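Local coordinates for uncharacterized protein (Wolinella succinogenes, PDB 3JYG) that is of unknown function but belongs to the 6-pyruvoyl tetrahydropterin synthase family and carries a zinc ion held by three histidines, at residues F13-R18 / L77-I82; G109-F115 / Y129-V135; S141-A145 / V166-E170. All blocks are in the same frame, centred on the assembly; numbering follows the deposited sequence.

Contact 1 of 3, residues F13-R18 / L77-I82. With ZN (zinc ion), chain G.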
loop_
_atom_site.group_PDB
_atom_site.type_symbol
_atom_site.label_atom_id
_atom_site.label_comp_id
_atom_site.label_asym_id
_atom_site.label_seq_id
_atom_site.Cartn_x
_atom_site.Cartn_y
_atom_site.Cartn_z
ATOM N N PHE A 13 -13.444 0.659 11.004
ATOM C CA PHE A 13 -14.587 0.243 11.830
ATOM C C PHE A 13 -14.405 -1.197 12.272
ATOM O O PHE A 13 -13.605 -1.933 11.705
ATOM C CB PHE A 13 -15.975 0.416 11.148
ATOM C CG PHE A 13 -16.231 -0.515 9.942
ATOM C CD1 PHE A 13 -15.622 -0.264 8.710
ATOM C CD2 PHE A 13 -17.100 -1.617 10.045
ATOM C CE1 PHE A 13 -15.853 -1.064 7.602
ATOM C CE2 PHE A 13 -17.327 -2.457 8.930
ATOM C CZ PHE A 13 -16.721 -2.163 7.699
ATOM N N CYS A 14 -15.143 -1.577 13.303
ATOM C CA CYS A 14 -15.146 -2.949 13.825
ATOM C C CYS A 14 -16.532 -3.529 13.609
ATOM O O CYS A 14 -17.517 -2.805 13.730
ATOM C CB CYS A 14 -14.775 -2.974 15.324
ATOM S SG CYS A 14 -13.318 -2.017 15.733
ATOM N N TYR A 15 -16.615 -4.824 13.308
ATOM C CA TYR A 15 -17.917 -5.433 13.059
ATOM C C TYR A 15 -17.825 -6.918 13.371
ATOM O O TYR A 15 -16.731 -7.448 13.413
ATOM C CB TYR A 15 -18.366 -5.218 11.593
ATOM C CG TYR A 15 -17.403 -5.825 10.563
ATOM C CD1 TYR A 15 -16.139 -5.245 10.321
ATOM C CD2 TYR A 15 -17.759 -6.978 9.829
ATOM C CE1 TYR A 15 -15.255 -5.789 9.397
ATOM C CE2 TYR A 15 -16.873 -7.527 8.885
ATOM C CZ TYR A 15 -15.618 -6.937 8.683
ATOM O OH TYR A 15 -14.729 -7.447 7.728
ATOM N N GLY A 16 -18.973 -7.568 13.553
ATOM C CA GLY A 16 -19.021 -9.046 13.548
ATOM C C GLY A 16 -19.638 -9.524 12.233
ATOM O O GLY A 16 -20.359 -8.766 11.565
ATOM N N HIS A 17 -19.334 -10.759 11.832
ATOM C CA HIS A 17 -20.011 -11.334 10.704
ATOM C C HIS A 17 -19.758 -12.823 10.701
ATOM O O HIS A 17 -19.056 -13.356 11.587
ATOM C CB HIS A 17 -19.592 -10.651 9.360
ATOM C CG HIS A 17 -18.309 -11.163 8.747
ATOM N ND1 HIS A 17 -18.088 -11.148 7.385
ATOM C CD2 HIS A 17 -17.185 -11.679 9.302
ATOM C CE1 HIS A 17 -16.887 -11.636 7.126
ATOM N NE2 HIS A 17 -16.323 -11.970 8.275
ATOM N N ARG A 18 -20.354 -13.475 9.709
ATOM C CA ARG A 18 -19.905 -14.786 9.299
ATOM C C ARG A 18 -20.140 -14.918 7.783
ATOM O O ARG A 18 -21.035 -14.281 7.228
ATOM C CB ARG A 18 -20.624 -15.889 10.100
ATOM C CG ARG A 18 -21.965 -16.313 9.563
ATOM C CD ARG A 18 -22.552 -17.484 10.371
ATOM N NE ARG A 18 -23.665 -18.120 9.654
ATOM C CZ ARG A 18 -23.717 -19.418 9.333
ATOM N NH1 ARG A 18 -22.711 -20.263 9.632
ATOM N NH2 ARG A 18 -24.798 -19.880 8.714
ATOM N N LEU A 77 -22.203 1.110 10.146
ATOM C CA LEU A 77 -21.453 -0.147 10.198
ATOM C C LEU A 77 -20.627 -0.379 11.455
ATOM O O LEU A 77 -20.434 -1.517 11.836
ATOM C CB LEU A 77 -20.556 -0.304 8.961
ATOM C CG LEU A 77 -21.246 -0.111 7.601
ATOM C CD1 LEU A 77 -20.204 -0.248 6.509
ATOM C CD2 LEU A 77 -22.329 -1.171 7.395
ATOM N N ASP A 78 -20.161 0.678 12.123
ATOM C CA ASP A 78 -19.225 0.457 13.241
ATOM C C ASP A 78 -19.947 -0.150 14.436
ATOM O O ASP A 78 -21.030 0.303 14.781
ATOM C CB ASP A 78 -18.531 1.740 13.663
ATOM C CG ASP A 78 -17.485 1.495 14.750
ATOM O OD1 ASP A 78 -16.549 0.664 14.555
ATOM O OD2 ASP A 78 -17.648 2.096 15.845
ATOM N N HIS A 79 -19.332 -1.163 15.055
ATOM C CA HIS A 79 -19.923 -1.832 16.215
ATOM C C HIS A 79 -21.226 -2.531 15.891
ATOM O O HIS A 79 -22.172 -2.508 16.687
ATOM C CB HIS A 79 -20.055 -0.846 17.404
ATOM C CG HIS A 79 -18.756 -0.648 18.136
ATOM N ND1 HIS A 79 -17.681 0.022 17.585
ATOM C CD2 HIS A 79 -18.333 -1.112 19.337
ATOM C CE1 HIS A 79 -16.657 -0.033 18.420
ATOM N NE2 HIS A 79 -17.030 -0.703 19.497
ATOM N N ARG A 80 -21.296 -3.135 14.711
ATOM C CA ARG A 80 -22.522 -3.847 14.310
ATOM C C ARG A 80 -22.194 -5.276 13.885
ATOM O O ARG A 80 -21.031 -5.607 13.657
ATOM C CB ARG A 80 -23.179 -3.155 13.126
ATOM C CG ARG A 80 -23.440 -1.678 13.292
ATOM C CD ARG A 80 -24.588 -1.382 14.239
ATOM N NE ARG A 80 -24.711 0.086 14.308
ATOM C CZ ARG A 80 -25.594 0.741 15.040
ATOM N NH1 ARG A 80 -26.518 0.083 15.728
ATOM N NH2 ARG A 80 -25.593 2.078 15.016
ATOM N N PHE A 81 -23.213 -6.119 13.770
ATOM C CA PHE A 81 -23.036 -7.426 13.165
ATOM C C PHE A 81 -23.691 -7.436 11.737
ATOM O O PHE A 81 -24.917 -7.229 11.586
ATOM C CB PHE A 81 -23.645 -8.501 14.059
ATOM C CG PHE A 81 -23.399 -9.930 13.567
ATOM C CD1 PHE A 81 -24.130 -10.442 12.486
ATOM C CD2 PHE A 81 -22.508 -10.758 14.242
ATOM C CE1 PHE A 81 -23.931 -11.759 12.005
ATOM C CE2 PHE A 81 -22.293 -12.092 13.809
ATOM C CZ PHE A 81 -23.021 -12.590 12.655
ATOM N N ILE A 82 -22.889 -7.712 10.724
ATOM C CA ILE A 82 -23.392 -7.652 9.325
ATOM C C ILE A 82 -23.841 -9.052 8.903
ATOM O O ILE A 82 -23.095 -10.022 8.980
ATOM C CB ILE A 82 -22.327 -7.148 8.300
ATOM C CG1 ILE A 82 -21.699 -5.809 8.756
ATOM C CG2 ILE A 82 -22.953 -7.053 6.874
ATOM C CD1 ILE A 82 -20.547 -5.309 7.831
HETATM ZN ZN ZN G . -14.269 -13.092 8.478
HETATM O O HOH W 1 -22.741 -12.724 8.999
HETATM O O HOH W 2 -13.826 -12.230 6.180
HETATM O O HOH W 3 -12.231 -14.306 8.272
#
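Two neighbouring parallel strands meet here, and the end of one of them delivers a zinc ligand. The pairing centres on Gly16 and Phe81: Gly16 N donates to Arg80 O (2.8 Å), and Ile82 N to Gly16 O (2.9 Å). At the type II turn Leu77-Arg80, before the strand, His79 N donates to Cys14 O at 2.8 Å. Asp78, chi1 t, swings its carboxylate over so that OD1 takes the amide of Cys14 (N to OD1 2.9 Å), while OD2 accepts from His79 ND1 at 2.7 Å; one side chain thus ties strand and turn together. Phe81, also t, lays its ring against the other strand: His17 CA sits over the ring face, 4.0 Å from its centroid. A CB on Gly16 would clash with Phe81 CD2, so this ring position depends on the bare glycine. The alternate residues Phe13, Tyr15 and His17, all p, send their rings to the same face of the strand. Leu77 CB covers one face of the Phe13 ring. Ile82 CD1 lies 3.8 Å from Tyr15 CD2; Ile82 CD1 also meets the Phe13 ring edge, 4.4 Å from Phe13 CE2. His17 turns its imidazole away from Ile82, placing NE2 2.4 Å from the zinc; His40, His42 and two waters complete the site. Arg18 points its guanidinium elsewhere, to Arg37 O and Asp87, and Arg80 sends its own to Glu130 O and Glu75 O. Within the mixed sheet, strand 40-52 lies beyond 3-17 and strand 132-135 beyond 80-84, while Ile73 of helix 67-77 packs on Phe13.

Contact 2 of 3, residues G109-F115 / Y129-V135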
loop_
_atom_site.group_PDB
_atom_site.type_symbol
_atom_site.label_atom_id
_atom_site.label_comp_id
_atom_site.label_asym_id
_atom_site.label_seq_id
_atom_site.Cartn_x
_atom_site.Cartn_y
_atom_site.Cartn_z
ATOM N N GLY A 109 -28.776 0.400 0.428
ATOM C CA GLY A 109 -28.881 -1.043 0.221
ATOM C C GLY A 109 -28.528 -1.861 1.461
ATOM O O GLY A 109 -27.860 -2.885 1.350
ATOM N N TYR A 110 -28.905 -1.404 2.653
ATOM C CA TYR A 110 -28.891 -2.293 3.818
ATOM C C TYR A 110 -30.232 -2.063 4.508
ATOM O O TYR A 110 -30.992 -1.130 4.136
ATOM C CB TYR A 110 -27.723 -2.007 4.803
ATOM C CG TYR A 110 -27.930 -0.681 5.483
ATOM C CD1 TYR A 110 -27.629 0.505 4.815
ATOM C CD2 TYR A 110 -28.562 -0.604 6.733
ATOM C CE1 TYR A 110 -27.869 1.738 5.392
ATOM C CE2 TYR A 110 -28.807 0.640 7.336
ATOM C CZ TYR A 110 -28.451 1.800 6.654
ATOM O OH TYR A 110 -28.713 3.029 7.219
ATOM N N ALA A 111 -30.514 -2.932 5.469
ATOM C CA ALA A 111 -31.686 -2.804 6.313
ATOM C C ALA A 111 -31.388 -2.837 7.812
ATOM O O ALA A 111 -30.413 -3.455 8.272
ATOM C CB ALA A 111 -32.740 -3.874 5.953
ATOM N N ARG A 112 -32.270 -2.172 8.555
ATOM C CA ARG A 112 -32.414 -2.390 9.993
ATOM C C ARG A 112 -33.771 -3.024 10.267
ATOM O O ARG A 112 -34.702 -2.924 9.440
ATOM C CB ARG A 112 -32.284 -1.082 10.755
ATOM C CG ARG A 112 -30.943 -0.405 10.506
ATOM C CD ARG A 112 -30.746 0.746 11.432
ATOM N NE ARG A 112 -30.074 0.248 12.617
ATOM C CZ ARG A 112 -30.456 0.454 13.875
ATOM N NH1 ARG A 112 -31.527 1.205 14.166
ATOM N NH2 ARG A 112 -29.723 -0.074 14.835
ATOM N N VAL A 113 -33.914 -3.698 11.402
ATOM C CA VAL A 113 -35.241 -4.213 11.737
ATOM C C VAL A 113 -36.205 -3.030 11.980
ATOM O O VAL A 113 -35.768 -1.913 12.279
ATOM C CB VAL A 113 -35.197 -5.205 12.916
ATOM C CG1 VAL A 113 -34.320 -6.404 12.545
ATOM C CG2 VAL A 113 -34.695 -4.496 14.195
ATOM N N ASP A 114 -37.496 -3.263 11.755
ATOM C CA ASP A 114 -38.539 -2.344 12.162
ATOM C C ASP A 114 -38.707 -2.542 13.663
ATOM O O ASP A 114 -39.213 -3.579 14.082
ATOM C CB ASP A 114 -39.882 -2.688 11.472
ATOM C CG ASP A 114 -40.986 -1.665 11.792
ATOM O OD1 ASP A 114 -40.856 -0.890 12.778
ATOM O OD2 ASP A 114 -41.984 -1.645 11.039
ATOM N N PHE A 115 -38.292 -1.562 14.459
ATOM C CA PHE A 115 -38.381 -1.695 15.917
ATOM C C PHE A 115 -39.788 -1.663 16.509
ATOM O O PHE A 115 -40.013 -2.156 17.619
ATOM C CB PHE A 115 -37.460 -0.698 16.596
ATOM C CG PHE A 115 -36.005 -1.067 16.484
ATOM C CD1 PHE A 115 -35.406 -1.865 17.450
ATOM C CD2 PHE A 115 -35.241 -0.634 15.403
ATOM C CE1 PHE A 115 -34.046 -2.221 17.354
ATOM C CE2 PHE A 115 -33.876 -0.994 15.303
ATOM C CZ PHE A 115 -33.292 -1.788 16.287
ATOM N N TYR A 129 -31.201 -6.633 18.625
ATOM C CA TYR A 129 -31.709 -6.144 17.307
ATOM C C TYR A 129 -31.108 -4.821 16.799
ATOM O O TYR A 129 -31.009 -4.620 15.555
ATOM C CB TYR A 129 -33.246 -6.152 17.243
ATOM C CG TYR A 129 -33.793 -7.569 17.247
ATOM C CD1 TYR A 129 -33.615 -8.413 16.137
ATOM C CD2 TYR A 129 -34.458 -8.092 18.361
ATOM C CE1 TYR A 129 -34.101 -9.710 16.128
ATOM C CE2 TYR A 129 -34.947 -9.420 18.361
ATOM C CZ TYR A 129 -34.778 -10.211 17.226
ATOM O OH TYR A 129 -35.226 -11.517 17.183
ATOM N N GLU A 130 -30.684 -3.938 17.715
ATOM C CA GLU A 130 -29.900 -2.762 17.318
ATOM C C GLU A 130 -28.568 -3.136 16.654
ATOM O O GLU A 130 -28.052 -2.349 15.859
ATOM C CB GLU A 130 -29.664 -1.757 18.460
ATOM C CG GLU A 130 -30.979 -1.173 19.009
ATOM C CD GLU A 130 -31.331 0.235 18.494
ATOM O OE1 GLU A 130 -31.030 0.590 17.326
ATOM O OE2 GLU A 130 -31.924 1.007 19.290
ATOM N N SER A 131 -28.032 -4.324 16.954
ATOM C CA SER A 131 -26.728 -4.740 16.360
ATOM C C SER A 131 -26.748 -4.982 14.852
ATOM O O SER A 131 -25.765 -4.777 14.179
ATOM C CB SER A 131 -26.219 -6.018 16.990
ATOM O OG SER A 131 -26.349 -6.002 18.380
ATOM N N PHE A 132 -27.864 -5.441 14.299
ATOM C CA PHE A 132 -27.801 -6.028 12.950
ATOM C C PHE A 132 -27.892 -5.049 11.800
ATOM O O PHE A 132 -28.732 -4.136 11.821
ATOM C CB PHE A 132 -28.903 -7.069 12.779
ATOM C CG PHE A 132 -28.674 -8.299 13.571
ATOM C CD1 PHE A 132 -27.638 -9.182 13.236
ATOM C CD2 PHE A 132 -29.489 -8.589 14.696
ATOM C CE1 PHE A 132 -27.418 -10.321 13.988
ATOM C CE2 PHE A 132 -29.261 -9.752 15.431
ATOM C CZ PHE A 132 -28.261 -10.609 15.078
ATOM N N VAL A 133 -26.998 -5.243 10.814
ATOM C CA VAL A 133 -27.073 -4.524 9.557
ATOM C C VAL A 133 -27.337 -5.618 8.545
ATOM O O VAL A 133 -26.520 -6.530 8.395
ATOM C CB VAL A 133 -25.739 -3.828 9.233
ATOM C CG1 VAL A 133 -25.705 -3.362 7.788
ATOM C CG2 VAL A 133 -25.557 -2.599 10.175
ATOM N N VAL A 134 -28.500 -5.550 7.900
ATOM C CA VAL A 134 -28.895 -6.639 7.027
ATOM C C VAL A 134 -28.588 -6.267 5.589
ATOM O O VAL A 134 -28.952 -5.176 5.152
ATOM C CB VAL A 134 -30.385 -7.039 7.218
ATOM C CG1 VAL A 134 -30.760 -8.228 6.289
ATOM C CG2 VAL A 134 -30.664 -7.390 8.702
ATOM N N VAL A 135 -27.917 -7.166 4.857
ATOM C CA VAL A 135 -27.475 -6.836 3.483
ATOM C C VAL A 135 -27.855 -7.962 2.521
ATOM O O VAL A 135 -28.040 -9.081 2.946
ATOM C CB VAL A 135 -25.917 -6.549 3.376
ATOM C CG1 VAL A 135 -25.508 -5.158 4.054
ATOM C CG2 VAL A 135 -25.061 -7.772 3.856
HETATM O O HOH W 4 -28.027 -1.791 12.923
HETATM O O HOH W 5 -31.298 -3.914 12.842
#
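This is a short antiparallel strand pairing that opens into a water-filled gap, joining strand 110-113 near the edge of the mixed sheet to strand 132-135 and the helix end before it. The one regular pair is Ala111 with Val134, hydrogen-bonded both ways (Ala111 N to Val134 O 2.8 Å, Val134 N to Ala111 O 2.9 Å). Toward Val113 and Tyr129 the backbones diverge, and water bridges them: water 5 accepts from Val113 N and donates to Tyr129 O and Phe132 O, while water 4 links Arg112 NE with Glu130 O and Phe132 O. Arg112 spans the gap to a salt bridge, NH2 to Glu130 OE1 at 2.9 Å. Phe115 CE1 and Val113 CG2 close on Tyr129 CB at 4.0 and 3.8 Å, and Tyr110 CB touches Val133 CG1 at 3.8 Å. Strand 103-105 flanks 110-113 on its far side, strand 80-84 does the same for 132-135, and Phe72 and Val76 of helix 67-77 pack against Tyr110.

Contact 3 of 3, residues S141-A145 / V166-E170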
loop_
_atom_site.group_PDB
_atom_site.type_symbol
_atom_site.label_atom_id
_atom_site.label_comp_id
_atom_site.label_asym_id
_atom_site.label_seq_id
_atom_site.Cartn_x
_atom_site.Cartn_y
_atom_site.Cartn_z
ATOM N N SER A 141 -15.055 -9.870 2.396
ATOM C CA SER A 141 -14.296 -8.670 2.047
ATOM C C SER A 141 -14.570 -8.151 0.666
ATOM O O SER A 141 -14.756 -6.971 0.501
ATOM C CB SER A 141 -12.805 -8.951 2.172
ATOM O OG SER A 141 -12.586 -9.209 3.548
ATOM N N GLU A 142 -14.550 -9.033 -0.336
ATOM C CA GLU A 142 -14.843 -8.621 -1.742
ATOM C C GLU A 142 -16.264 -8.096 -1.916
ATOM O O GLU A 142 -16.495 -7.152 -2.669
ATOM C CB GLU A 142 -14.620 -9.778 -2.742
ATOM C CG GLU A 142 -13.234 -10.431 -2.683
ATOM C CD GLU A 142 -13.185 -11.645 -1.749
ATOM O OE1 GLU A 142 -13.603 -11.550 -0.552
ATOM O OE2 GLU A 142 -12.709 -12.707 -2.207
ATOM N N SER A 143 -17.233 -8.688 -1.217
ATOM C CA SER A 143 -18.617 -8.238 -1.409
ATOM C C SER A 143 -18.815 -6.889 -0.747
ATOM O O SER A 143 -19.530 -6.021 -1.279
ATOM C CB SER A 143 -19.609 -9.259 -0.849
ATOM O OG SER A 143 -19.503 -10.469 -1.573
ATOM N N ILE A 144 -18.199 -6.707 0.418
ATOM C CA ILE A 144 -18.241 -5.385 1.088
ATOM C C ILE A 144 -17.606 -4.244 0.266
ATOM O O ILE A 144 -18.194 -3.135 0.130
ATOM C CB ILE A 144 -17.635 -5.497 2.514
ATOM C CG1 ILE A 144 -18.586 -6.368 3.378
ATOM C CG2 ILE A 144 -17.407 -4.102 3.174
ATOM C CD1 ILE A 144 -17.955 -6.843 4.759
ATOM N N ALA A 145 -16.413 -4.513 -0.262
ATOM C CA ALA A 145 -15.708 -3.589 -1.149
ATOM C C ALA A 145 -16.579 -3.219 -2.376
ATOM O O ALA A 145 -16.721 -2.040 -2.665
ATOM C CB ALA A 145 -14.389 -4.191 -1.618
ATOM N N VAL A 166 -12.096 0.729 -4.645
ATOM C CA VAL A 166 -12.238 0.693 -3.192
ATOM C C VAL A 166 -11.512 -0.540 -2.688
ATOM O O VAL A 166 -11.620 -1.609 -3.279
ATOM C CB VAL A 166 -13.705 0.542 -2.840
ATOM C CG1 VAL A 166 -13.899 0.212 -1.354
ATOM C CG2 VAL A 166 -14.443 1.797 -3.221
ATOM N N GLU A 167 -10.742 -0.384 -1.628
ATOM C CA GLU A 167 -10.107 -1.517 -0.978
ATOM C C GLU A 167 -10.837 -1.792 0.332
ATOM O O GLU A 167 -11.288 -0.868 1.030
ATOM C CB GLU A 167 -8.628 -1.242 -0.650
ATOM C CG GLU A 167 -7.757 -0.910 -1.859
ATOM C CD GLU A 167 -6.306 -0.669 -1.457
ATOM O OE1 GLU A 167 -5.846 0.490 -1.607
ATOM O OE2 GLU A 167 -5.664 -1.623 -0.940
ATOM N N PHE A 168 -10.941 -3.062 0.666
ATOM C CA PHE A 168 -11.428 -3.431 1.997
ATOM C C PHE A 168 -10.479 -4.446 2.646
ATOM O O PHE A 168 -10.286 -5.564 2.123
ATOM C CB PHE A 168 -12.884 -3.890 1.957
ATOM C CG PHE A 168 -13.449 -4.167 3.327
ATOM C CD1 PHE A 168 -13.837 -3.107 4.167
ATOM C CD2 PHE A 168 -13.519 -5.472 3.807
ATOM C CE1 PHE A 168 -14.323 -3.361 5.486
ATOM C CE2 PHE A 168 -13.990 -5.730 5.136
ATOM C CZ PHE A 168 -14.424 -4.669 5.942
ATOM N N LEU A 169 -9.839 -4.008 3.740
ATOM C CA LEU A 169 -8.918 -4.841 4.500
ATOM C C LEU A 169 -9.711 -5.575 5.599
ATOM O O LEU A 169 -10.365 -4.963 6.460
ATOM C CB LEU A 169 -7.744 -4.005 5.078
ATOM C CG LEU A 169 -6.646 -3.330 4.235
ATOM C CD1 LEU A 169 -7.207 -2.394 3.213
ATOM C CD2 LEU A 169 -5.639 -2.530 5.105
ATOM N N GLU A 170 -9.704 -6.901 5.504
ATOM C CA GLU A 170 -10.380 -7.764 6.439
ATOM C C GLU A 170 -9.465 -7.965 7.686
ATOM O O GLU A 170 -9.937 -8.096 8.831
ATOM C CB GLU A 170 -10.580 -9.106 5.750
ATOM C CG GLU A 170 -11.250 -10.147 6.565
ATOM C CD GLU A 170 -11.155 -11.490 5.887
ATOM O OE1 GLU A 170 -11.622 -11.595 4.710
ATOM O OE2 GLU A 170 -10.618 -12.418 6.526
HETATM O O HOH W 6 -13.659 -12.937 2.658
#
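Residues 141-145, the first turn of helix 141-155, run roughly antiparallel to 166-169 of strand 162-169, at 143° between their N-to-C directions; the axes approach to 7.6 Å, so the helix start rests on one face of the sheet. Ala145 comes closest to the strand, its CA 5.3 Å from that of Phe168. Alternate strand residues Val166 and Phe168 turn toward the helix. Phe168 does most of the packing: Ile144 CG2 stands almost squarely over its ring, 3.8 Å from the centroid in a CH-pi contact, Ala145 CB meets Phe168 CB at 3.9 Å, and Ser141 CA lies 3.7 Å from Phe168 CD2. At the corner, Ser141 OG donates to Glu170 OE1 at 2.8 Å, and water 6 also donates to that oxygen. Phe63 of the second subunit packs on the Glu170 side chain, which lies about 4 Å from the zinc. An apolar patch thus seats the helix on the strand, while the serine-glutamate bond holds Glu170 beside a metal whose protein ligands are the three histidines.

How the contacts relate
All three contacts share one mixed sheet, yet each uses it differently. Contacts 1 and 2 are strand pairings, parallel and antiparallel respectively, contact 2 also taking in a helix end, and their strands 80-84 and 132-135 are themselves neighbours: Phe81 N lies 2.9 Å from Ser131 O. Contact 3 instead sets a helix on the sheet face, and meets contact 1 through aromatic side chains, Phe13 CZ lying 3.5 Å from Phe168 CE1. Contacts 2 and 3 do not touch; both are buried, contact 1 only partly so. Contact 2 spends its polar groups on a salt bridge and waters far from the metal, whereas contacts 1 and 3 both reach the zinc site: His17 binds the ion, and the Glu170 side chain lies near it.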